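Local coordinates for L-amino acid deaminase (Proteus vulgaris, PDB 5I39), which probably oxidises amino acids with a bound flavin-adenine dinucleotide, as a membrane-bound L-amino acid deaminase of the FAD-dependent oxidoreductase family, at residues A[242-245]-A[246-250]; A[383-386]-A[387-391]. All coordinates share one frame; numbering follows the deposited sequence.

Contact 1 (A[242-245]-A[246-250]). With FAD (flavin-adenine dinucleotide), chain B.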
ATOM      1  N   TRP A 242      -3.059  -7.246 -12.356  1.00  9.75           N
ATOM      2  CA  TRP A 242      -3.796  -8.212 -13.175  1.00 10.31           C
ATOM      3  C   TRP A 242      -5.312  -8.054 -13.116  1.00  9.86           C
ATOM      4  O   TRP A 242      -6.020  -8.773 -13.815  1.00 10.27           O
ATOM      5  CB  TRP A 242      -3.426  -9.646 -12.774  1.00 11.15           C
ATOM      6  CG  TRP A 242      -2.028  -9.992 -13.123  1.00 13.65           C
ATOM      7  CD1 TRP A 242      -1.579 -10.487 -14.319  1.00 14.81           C
ATOM      8  CD2 TRP A 242      -0.881  -9.849 -12.291  1.00 14.24           C
ATOM      9  NE1 TRP A 242      -0.223 -10.669 -14.277  1.00 16.05           N
ATOM     10  CE2 TRP A 242       0.237 -10.286 -13.044  1.00 14.71           C
ATOM     11  CE3 TRP A 242      -0.681  -9.406 -10.981  1.00 13.86           C
ATOM     12  CZ2 TRP A 242       1.537 -10.283 -12.530  1.00 15.77           C
ATOM     13  CZ3 TRP A 242       0.611  -9.401 -10.470  1.00 14.93           C
ATOM     14  CH2 TRP A 242       1.703  -9.838 -11.243  1.00 15.32           C
ATOM     15  N   SER A 243      -5.828  -7.141 -12.292  1.00  9.53           N
ATOM     16  CA  SER A 243      -7.277  -7.003 -12.161  1.00  9.36           C
ATOM     17  C   SER A 243      -7.957  -6.649 -13.482  1.00  9.91           C
ATOM     18  O   SER A 243      -9.012  -7.191 -13.789  1.00 10.41           O
ATOM     19  CB  SER A 243      -7.631  -5.979 -11.088  1.00  9.18           C
ATOM     20  OG  SER A 243      -7.227  -6.434  -9.811  1.00  9.57           O
ATOM     21  N   ARG A 244      -7.345  -5.762 -14.266  1.00 10.10           N
ATOM     22  CA  ARG A 244      -7.871  -5.424 -15.592  1.00 10.52           C
ATOM     23  C   ARG A 244      -8.003  -6.672 -16.474  1.00 11.10           C
ATOM     24  O   ARG A 244      -9.063  -6.912 -17.054  1.00 11.75           O
ATOM     25  CB  ARG A 244      -6.998  -4.358 -16.261  1.00 11.44           C
ATOM     26  CG  ARG A 244      -7.366  -4.042 -17.698  1.00  9.00           C
ATOM     27  CD  ARG A 244      -6.563  -2.877 -18.209  1.00 10.14           C
ATOM     28  NE  ARG A 244      -6.733  -2.682 -19.634  1.00 10.47           N
ATOM     29  CZ  ARG A 244      -7.780  -2.109 -20.230  1.00 10.36           C
ATOM     30  NH1 ARG A 244      -8.798  -1.636 -19.504  1.00 17.03           N
ATOM     31  NH2 ARG A 244      -7.813  -2.001 -21.548  1.00 13.31           N
ATOM     32  N   LEU A 245      -6.942  -7.471 -16.542  1.00 11.02           N
ATOM     33  CA  LEU A 245      -6.936  -8.689 -17.356  1.00 11.76           C
ATOM     34  C   LEU A 245      -8.031  -9.661 -16.908  1.00 12.21           C
ATOM     35  O   LEU A 245      -8.788 -10.180 -17.732  1.00 12.93           O
ATOM     36  CB  LEU A 245      -5.566  -9.365 -17.279  1.00 10.46           C
ATOM     37  CG  LEU A 245      -5.308 -10.521 -18.242  1.00 11.45           C
ATOM     38  CD1 LEU A 245      -5.129 -10.004 -19.653  1.00  8.60           C
ATOM     39  CD2 LEU A 245      -4.072 -11.293 -17.835  1.00 11.07           C
ATOM     40  N   PHE A 246      -8.123  -9.888 -15.599  1.00 11.69           N
ATOM     41  CA  PHE A 246      -9.129 -10.796 -15.052  1.00 11.91           C
ATOM     42  C   PHE A 246     -10.547 -10.348 -15.423  1.00 11.74           C
ATOM     43  O   PHE A 246     -11.367 -11.153 -15.878  1.00 12.18           O
ATOM     44  CB  PHE A 246      -8.990 -10.905 -13.530  1.00 12.04           C
ATOM     45  CG  PHE A 246      -9.901 -11.933 -12.917  1.00 12.18           C
ATOM     46  CD1 PHE A 246      -9.516 -13.269 -12.840  1.00 12.78           C
ATOM     47  CD2 PHE A 246     -11.155 -11.572 -12.432  1.00 12.48           C
ATOM     48  CE1 PHE A 246     -10.362 -14.220 -12.285  1.00 13.20           C
ATOM     49  CE2 PHE A 246     -12.001 -12.517 -11.876  1.00 12.96           C
ATOM     50  CZ  PHE A 246     -11.605 -13.843 -11.801  1.00 13.33           C
HETATM   51  N   MSE A 247     -10.823  -9.060 -15.250  1.00 11.14           N
HETATM   52  CA  MSE A 247     -12.145  -8.520 -15.580  1.00 11.39           C
HETATM   53  C   MSE A 247     -12.424  -8.516 -17.068  1.00 11.86           C
HETATM   54  O   MSE A 247     -13.576  -8.719 -17.470  1.00 12.08           O
HETATM   55  CB  MSE A 247     -12.325  -7.126 -14.990  1.00 11.47           C
HETATM   56  CG  MSE A 247     -12.327  -7.097 -13.455  1.00 12.16           C
HETATM   57 SE   MSE A 247     -13.579  -8.349 -12.591  1.00 13.76          SE
HETATM   58  CE  MSE A 247     -15.233  -7.846 -13.531  1.00 14.29           C
ATOM     59  N   GLN A 248     -11.402  -8.302 -17.900  1.00 12.26           N
ATOM     60  CA  GLN A 248     -11.570  -8.354 -19.361  0.50 12.78           C
ATOM     61  C   GLN A 248     -12.104  -9.710 -19.826  1.00 12.81           C
ATOM     62  O   GLN A 248     -12.908  -9.786 -20.759  1.00 13.49           O
ATOM     63  CB  GLN A 248     -10.259  -8.022 -20.090  0.50 13.55           C
ATOM     64  CG  GLN A 248     -10.142  -6.560 -20.476  0.50 14.94           C
ATOM     65  CD  GLN A 248      -8.745  -6.165 -20.904  0.50 15.53           C
ATOM     66  OE1 GLN A 248      -7.768  -6.815 -20.544  0.50 16.10           O
ATOM     67  NE2 GLN A 248      -8.645  -5.084 -21.669  0.50 17.54           N
ATOM     68  N   ASN A 249     -11.663 -10.784 -19.172  1.00 12.36           N
ATOM     69  CA  ASN A 249     -12.173 -12.128 -19.488  1.00 12.99           C
ATOM     70  C   ASN A 249     -13.642 -12.336 -19.100  1.00 13.23           C
ATOM     71  O   ASN A 249     -14.280 -13.264 -19.581  1.00 14.56           O
ATOM     72  CB  ASN A 249     -11.297 -13.210 -18.852  1.00 13.70           C
ATOM     73  CG  ASN A 249      -9.909 -13.274 -19.465  1.00 14.09           C
ATOM     74  OD1 ASN A 249      -9.728 -12.995 -20.647  1.00 15.88           O
ATOM     75  ND2 ASN A 249      -8.927 -13.654 -18.667  1.00 14.33           N
ATOM     76  N   LEU A 250     -14.155 -11.474 -18.221  1.00 13.12           N
ATOM     77  CA  LEU A 250     -15.582 -11.379 -17.899  1.00 13.02           C
ATOM     78  C   LEU A 250     -16.311 -10.265 -18.681  1.00 13.53           C
ATOM     79  O   LEU A 250     -17.452  -9.924 -18.362  1.00 14.71           O
ATOM     80  CB  LEU A 250     -15.731 -11.159 -16.390  1.00 13.14           C
ATOM     81  CG  LEU A 250     -15.163 -12.255 -15.484  1.00 13.76           C
ATOM     82  CD1 LEU A 250     -15.212 -11.804 -14.037  1.00 13.85           C
ATOM     83  CD2 LEU A 250     -15.911 -13.570 -15.642  1.00 15.35           C
TER
HETATM   84  PA  FAD B 501      -0.516  -7.047  -5.103  1.00  8.44           P
HETATM   85  O1A FAD B 501       0.290  -6.992  -6.405  1.00  9.40           O
HETATM   86  O2A FAD B 501       0.327  -6.966  -3.844  1.00  8.55           O
HETATM   87  O5B FAD B 501      -1.345  -8.398  -4.978  1.00  8.65           O
HETATM   88  C5B FAD B 501      -2.221  -8.865  -5.994  1.00  9.00           C
HETATM   89  C4B FAD B 501      -2.086 -10.377  -5.985  1.00  9.26           C
HETATM   90  O4B FAD B 501      -3.073 -10.934  -6.876  1.00  9.35           O
HETATM   91  C3B FAD B 501      -0.717 -10.833  -6.493  1.00  9.27           C
HETATM   92  O3B FAD B 501      -0.038 -11.554  -5.466  1.00  9.19           O
HETATM   93  C2B FAD B 501      -1.077 -11.675  -7.726  1.00  9.48           C
HETATM   94  O2B FAD B 501      -0.185 -12.786  -7.942  1.00  9.44           O
HETATM   95  C1B FAD B 501      -2.505 -12.099  -7.435  1.00  9.50           C
HETATM   96  N9A FAD B 501      -3.320 -12.439  -8.606  1.00  9.61           N
HETATM   97  C8A FAD B 501      -3.490 -11.710  -9.691  1.00  9.95           C
HETATM   98  N7A FAD B 501      -4.352 -12.286 -10.554  1.00 10.19           N
HETATM   99  C5A FAD B 501      -4.715 -13.419  -9.967  1.00  9.81           C
HETATM  100  C6A FAD B 501      -5.597 -14.531 -10.311  1.00  9.91           C
HETATM  101  N6A FAD B 501      -6.263 -14.535 -11.483  1.00 10.37           N
HETATM  102  N1A FAD B 501      -5.735 -15.543  -9.432  1.00  9.86           N
HETATM  103  C2A FAD B 501      -5.098 -15.541  -8.253  1.00  9.92           C
HETATM  104  N3A FAD B 501      -4.256 -14.572  -7.874  1.00  9.89           N
HETATM  105  C4A FAD B 501      -4.055 -13.524  -8.683  1.00  9.75           C
HETATM  106  N1  FAD B 501       1.810   2.228  -1.243  1.00  9.02           N
HETATM  107  C2  FAD B 501       1.902   2.940  -0.115  1.00  8.86           C
HETATM  108  O2  FAD B 501       0.879   3.063   0.581  1.00  8.78           O
HETATM  109  N3  FAD B 501       3.074   3.513   0.254  1.00  8.78           N
HETATM  110  C4  FAD B 501       4.202   3.449  -0.460  1.00  8.97           C
HETATM  111  O4  FAD B 501       5.235   3.969  -0.063  1.00  8.91           O
HETATM  112  C4X FAD B 501       4.183   2.705  -1.727  1.00  9.35           C
HETATM  113  N5  FAD B 501       5.253   2.618  -2.562  1.00  9.57           N
HETATM  114  C5X FAD B 501       5.220   1.780  -3.604  1.00  9.73           C
HETATM  115  C6  FAD B 501       6.369   1.505  -4.348  1.00  9.99           C
HETATM  116  C7  FAD B 501       6.368   0.590  -5.397  1.00  9.97           C
HETATM  117  C7M FAD B 501       7.640   0.273  -6.150  1.00 10.31           C
HETATM  118  C8  FAD B 501       5.119  -0.100  -5.754  1.00 10.07           C
HETATM  119  C8M FAD B 501       5.068  -1.128  -6.858  1.00 10.78           C
HETATM  120  C9  FAD B 501       3.964   0.192  -5.026  1.00  9.78           C
HETATM  121  C9A FAD B 501       3.965   1.102  -3.976  1.00  9.36           C
HETATM  122  N10 FAD B 501       2.804   1.393  -3.248  1.00  9.06           N
HETATM  123  C10 FAD B 501       2.881   2.091  -2.046  1.00  9.12           C
HETATM  124  C1' FAD B 501       1.524   0.822  -3.617  1.00  8.82           C
HETATM  125  C2' FAD B 501       1.204  -0.457  -2.928  1.00  8.75           C
HETATM  126  O2' FAD B 501       2.379  -1.259  -2.874  1.00  8.78           O
HETATM  127  C3' FAD B 501       0.094  -1.132  -3.729  1.00  8.58           C
HETATM  128  O3' FAD B 501      -1.003  -0.216  -3.985  1.00  8.36           O
HETATM  129  C4' FAD B 501      -0.483  -2.345  -3.039  1.00  8.46           C
HETATM  130  O4' FAD B 501       0.575  -3.232  -2.628  1.00  8.40           O
HETATM  131  C5' FAD B 501      -1.423  -3.071  -3.985  1.00  8.42           C
HETATM  132  O5' FAD B 501      -1.882  -4.231  -3.289  1.00  8.18           O
HETATM  133  P   FAD B 501      -2.715  -5.350  -4.112  1.00  8.24           P
HETATM  134  O1P FAD B 501      -3.114  -6.401  -3.121  1.00  8.32           O
HETATM  135  O2P FAD B 501      -3.763  -4.670  -4.967  1.00  8.60           O
HETATM  136  O3P FAD B 501      -1.632  -5.891  -5.195  1.00  8.52           O
HETATM  137  O   HOH W   1      -8.128 -10.752 -20.544  1.00 19.99           O
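The carbonyl oxygen of Leu-245 takes the backbone N-H of Asn-249, with N 3.3 Å from O, and a hydrogen from a water. The same water also donates, weakly, to Asn-249 OD1, so the amide side chain is linked back to the carbonyl one turn earlier. One residue before, Gln-248 N donates to Arg-244 O at 2.8 Å. The side chains of this pair meet as well. Arg-244 is extended from CG to NE, CG lying anti to the backbone N (chi1 174°), and the amide of Gln-248 reaches over the guanidinium. In this conformer of Gln-248, one of two modelled, so that the detail is tentative, NE2 sits 3.1 Å above one guanidinium face, displaced toward its rim, with the two planes 53° apart. NE2 of Gln-248 and NH2 of Arg-244 are both donors and form no hydrogen bond with each other; the charge is met instead by a salt bridge from NH1 to Asp-253. Residues from Ser-243 to Met-247 belong to the short helix 243-248, which follows strand 235-237 of the Rossmann-type FAD-binding sheet. Its opening turn, closed by Phe-246 N on Trp-242 O, turns two aromatic side chains to the adenosine half of FAD. Trp-242 CB approaches adenine N7A at 3.6 Å, and CZ3 of its indole lies 3.9 Å from the ribose carbon C2B. Phe-246 CD1 comes within 3.7 Å of the adenine amino nitrogen N6A. The indole also makes a cation-pi contact with Lys-68, itself an FAD-binding residue, whereas Met-247, a selenomethionine, packs on Val-237 and Ile-369.

Contact 2 (A[383-386]-A[387-391]); sequences SAEL and TADLL
Thr-387 folds its side chain back on the preceding turn of helix 376-392. Its CB lies 3.3 Å from Ser-383 O, and with OG1 beside the backbone N (chi1 -63°) the hydroxyl donates to that same oxygen over 2.7 Å. Thr-387 N binds Ser-383 O too, reaching it from the opposite face of the carbonyl plane, so one buried acceptor is gripped twice by a single residue. This is a common way for a threonine within a helix to satisfy its hydroxyl; this face of the helix lies on strands 357-360 and 367-371, where Thr-387 also touches Ile-358 and Val-368. One turn of the same helix also brings Leu-386 CD1 to 4.2 Å from Leu-390 CG. On the flank that carries acids, the Glu-385 and Asp-389 carboxylates are turned 73° against each other, with OE2 of Glu-385 and OD2 of Asp-389 4.3 Å apart. A water lies between them and can donate to Glu-385 OE2 and Asp-389 OD1, each at 2.7 Å. Arg-102 pairs with Glu-385 and Arg-59 with Asp-389; these cations would offset the mutual repulsion and probably favour the ionised form of both acids.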
ATOM      1  N   SER A 383      -9.923   0.675   2.679  1.00  7.92           N
ATOM      2  CA  SER A 383     -10.465   0.111   1.438  1.00  8.34           C
ATOM      3  C   SER A 383     -10.971  -1.317   1.655  1.00  7.93           C
ATOM      4  O   SER A 383     -11.929  -1.720   1.011  1.00  8.21           O
ATOM      5  CB  SER A 383      -9.492   0.206   0.266  1.00  9.39           C
ATOM      6  OG  SER A 383      -8.331  -0.546   0.490  1.00 10.25           O
ATOM      7  N   ALA A 384     -10.372  -2.059   2.589  1.00  7.92           N
ATOM      8  CA  ALA A 384     -10.894  -3.377   2.970  1.00  8.24           C
ATOM      9  C   ALA A 384     -12.318  -3.277   3.513  1.00  8.24           C
ATOM     10  O   ALA A 384     -13.204  -4.031   3.105  1.00  8.49           O
ATOM     11  CB  ALA A 384      -9.997  -4.017   4.011  1.00  8.61           C
ATOM     12  N   GLU A 385     -12.529  -2.353   4.445  1.00  8.31           N
ATOM     13  CA  GLU A 385     -13.860  -2.148   5.011  1.00  8.57           C
ATOM     14  C   GLU A 385     -14.860  -1.711   3.943  1.00  8.26           C
ATOM     15  O   GLU A 385     -15.977  -2.234   3.885  1.00  8.66           O
ATOM     16  CB  GLU A 385     -13.835  -1.131   6.144  1.00  9.31           C
ATOM     17  CG  GLU A 385     -15.196  -0.970   6.810  1.00 10.17           C
ATOM     18  CD  GLU A 385     -15.216   0.008   7.960  1.00 11.56           C
ATOM     19  OE1 GLU A 385     -14.170   0.593   8.279  1.00 13.15           O
ATOM     20  OE2 GLU A 385     -16.300   0.201   8.541  1.00 12.52           O
ATOM     21  N   LEU A 386     -14.468  -0.742   3.119  1.00  8.23           N
ATOM     22  CA  LEU A 386     -15.348  -0.253   2.060  1.00  8.58           C
ATOM     23  C   LEU A 386     -15.710  -1.358   1.067  1.00  8.32           C
ATOM     24  O   LEU A 386     -16.861  -1.456   0.649  1.00  8.36           O
ATOM     25  CB  LEU A 386     -14.727   0.940   1.329  1.00  9.80           C
ATOM     26  CG  LEU A 386     -15.597   1.554   0.220  1.00 11.19           C
ATOM     27  CD1 LEU A 386     -16.965   2.012   0.723  1.00 12.05           C
ATOM     28  CD2 LEU A 386     -14.851   2.708  -0.422  1.00 12.32           C
ATOM     29  N   THR A 387     -14.732  -2.181   0.703  1.00  8.09           N
ATOM     30  CA  THR A 387     -14.967  -3.286  -0.221  1.00  8.20           C
ATOM     31  C   THR A 387     -16.007  -4.246   0.348  1.00  8.26           C
ATOM     32  O   THR A 387     -16.935  -4.655  -0.351  1.00  8.54           O
ATOM     33  CB  THR A 387     -13.657  -4.027  -0.516  1.00  8.25           C
ATOM     34  OG1 THR A 387     -12.750  -3.133  -1.168  1.00  8.44           O
ATOM     35  CG2 THR A 387     -13.885  -5.218  -1.418  1.00  8.61           C
ATOM     36  N   ALA A 388     -15.847  -4.602   1.618  1.00  8.19           N
ATOM     37  CA  ALA A 388     -16.810  -5.468   2.291  1.00  8.64           C
ATOM     38  C   ALA A 388     -18.192  -4.811   2.383  1.00  8.53           C
ATOM     39  O   ALA A 388     -19.204  -5.473   2.152  1.00  9.10           O
ATOM     40  CB  ALA A 388     -16.297  -5.863   3.666  1.00  8.86           C
ATOM     41  N   ASP A 389     -18.233  -3.515   2.694  1.00  8.49           N
ATOM     42  CA  ASP A 389     -19.501  -2.775   2.737  1.00  8.95           C
ATOM     43  C   ASP A 389     -20.218  -2.850   1.390  1.00  8.89           C
ATOM     44  O   ASP A 389     -21.420  -3.113   1.328  1.00  9.33           O
ATOM     45  CB  ASP A 389     -19.287  -1.295   3.083  1.00  9.03           C
ATOM     46  CG  ASP A 389     -18.785  -1.064   4.501  1.00  9.44           C
ATOM     47  OD1 ASP A 389     -18.898  -1.965   5.355  1.00  9.73           O
ATOM     48  OD2 ASP A 389     -18.283   0.053   4.747  1.00 10.26           O
ATOM     49  N   LEU A 390     -19.475  -2.616   0.311  1.00  8.66           N
ATOM     50  CA  LEU A 390     -20.052  -2.665  -1.034  1.00  9.10           C
ATOM     51  C   LEU A 390     -20.529  -4.064  -1.395  1.00  9.41           C
ATOM     52  O   LEU A 390     -21.618  -4.226  -1.945  1.00 10.25           O
ATOM     53  CB  LEU A 390     -19.052  -2.167  -2.074  1.00  9.60           C
ATOM     54  CG  LEU A 390     -18.701  -0.679  -2.009  1.00 10.72           C
ATOM     55  CD1 LEU A 390     -17.601  -0.370  -3.010  1.00 11.27           C
ATOM     56  CD2 LEU A 390     -19.908   0.204  -2.270  1.00 12.36           C
ATOM     57  N   LEU A 391     -19.731  -5.075  -1.062  1.00  9.13           N
ATOM     58  CA  LEU A 391     -20.110  -6.464  -1.318  1.00  9.57           C
ATOM     59  C   LEU A 391     -21.423  -6.825  -0.630  1.00  9.84           C
ATOM     60  O   LEU A 391     -22.284  -7.477  -1.217  1.00 10.75           O
ATOM     61  CB  LEU A 391     -19.006  -7.408  -0.835  1.00  9.53           C
ATOM     62  CG  LEU A 391     -19.242  -8.915  -1.013  1.00 10.20           C
ATOM     63  CD1 LEU A 391     -19.328  -9.293  -2.487  1.00 10.91           C
ATOM     64  CD2 LEU A 391     -18.147  -9.703  -0.312  1.00 10.77           C
TER
HETATM   65  O   HOH W   2     -18.635  -1.098   7.936  1.00 17.27           O

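How the contacts relate
From the N terminus, the chain lays down strands 40-43, 63-66 and 203-205 of the six-stranded sheet, with helix 47-58 after the first, and adds strand 235-237 before contact 1 closes one turn of helix 243-248. It then adds the strands from 257-266 to 340-350 to the larger mixed sheet and returns through 357-360 and 367-371 before contact 2 closes a turn in helix 376-392. The two are strictly in series, neither nested nor crossing, their centres about 20 Å apart. Strand 367-371 is common ground: Met-247 and Thr-387 both pack on it. Contact 1 borders the adenosine end of FAD, while helix 376-392 carries Gly-376 and Thr-378, which bind the cofactor.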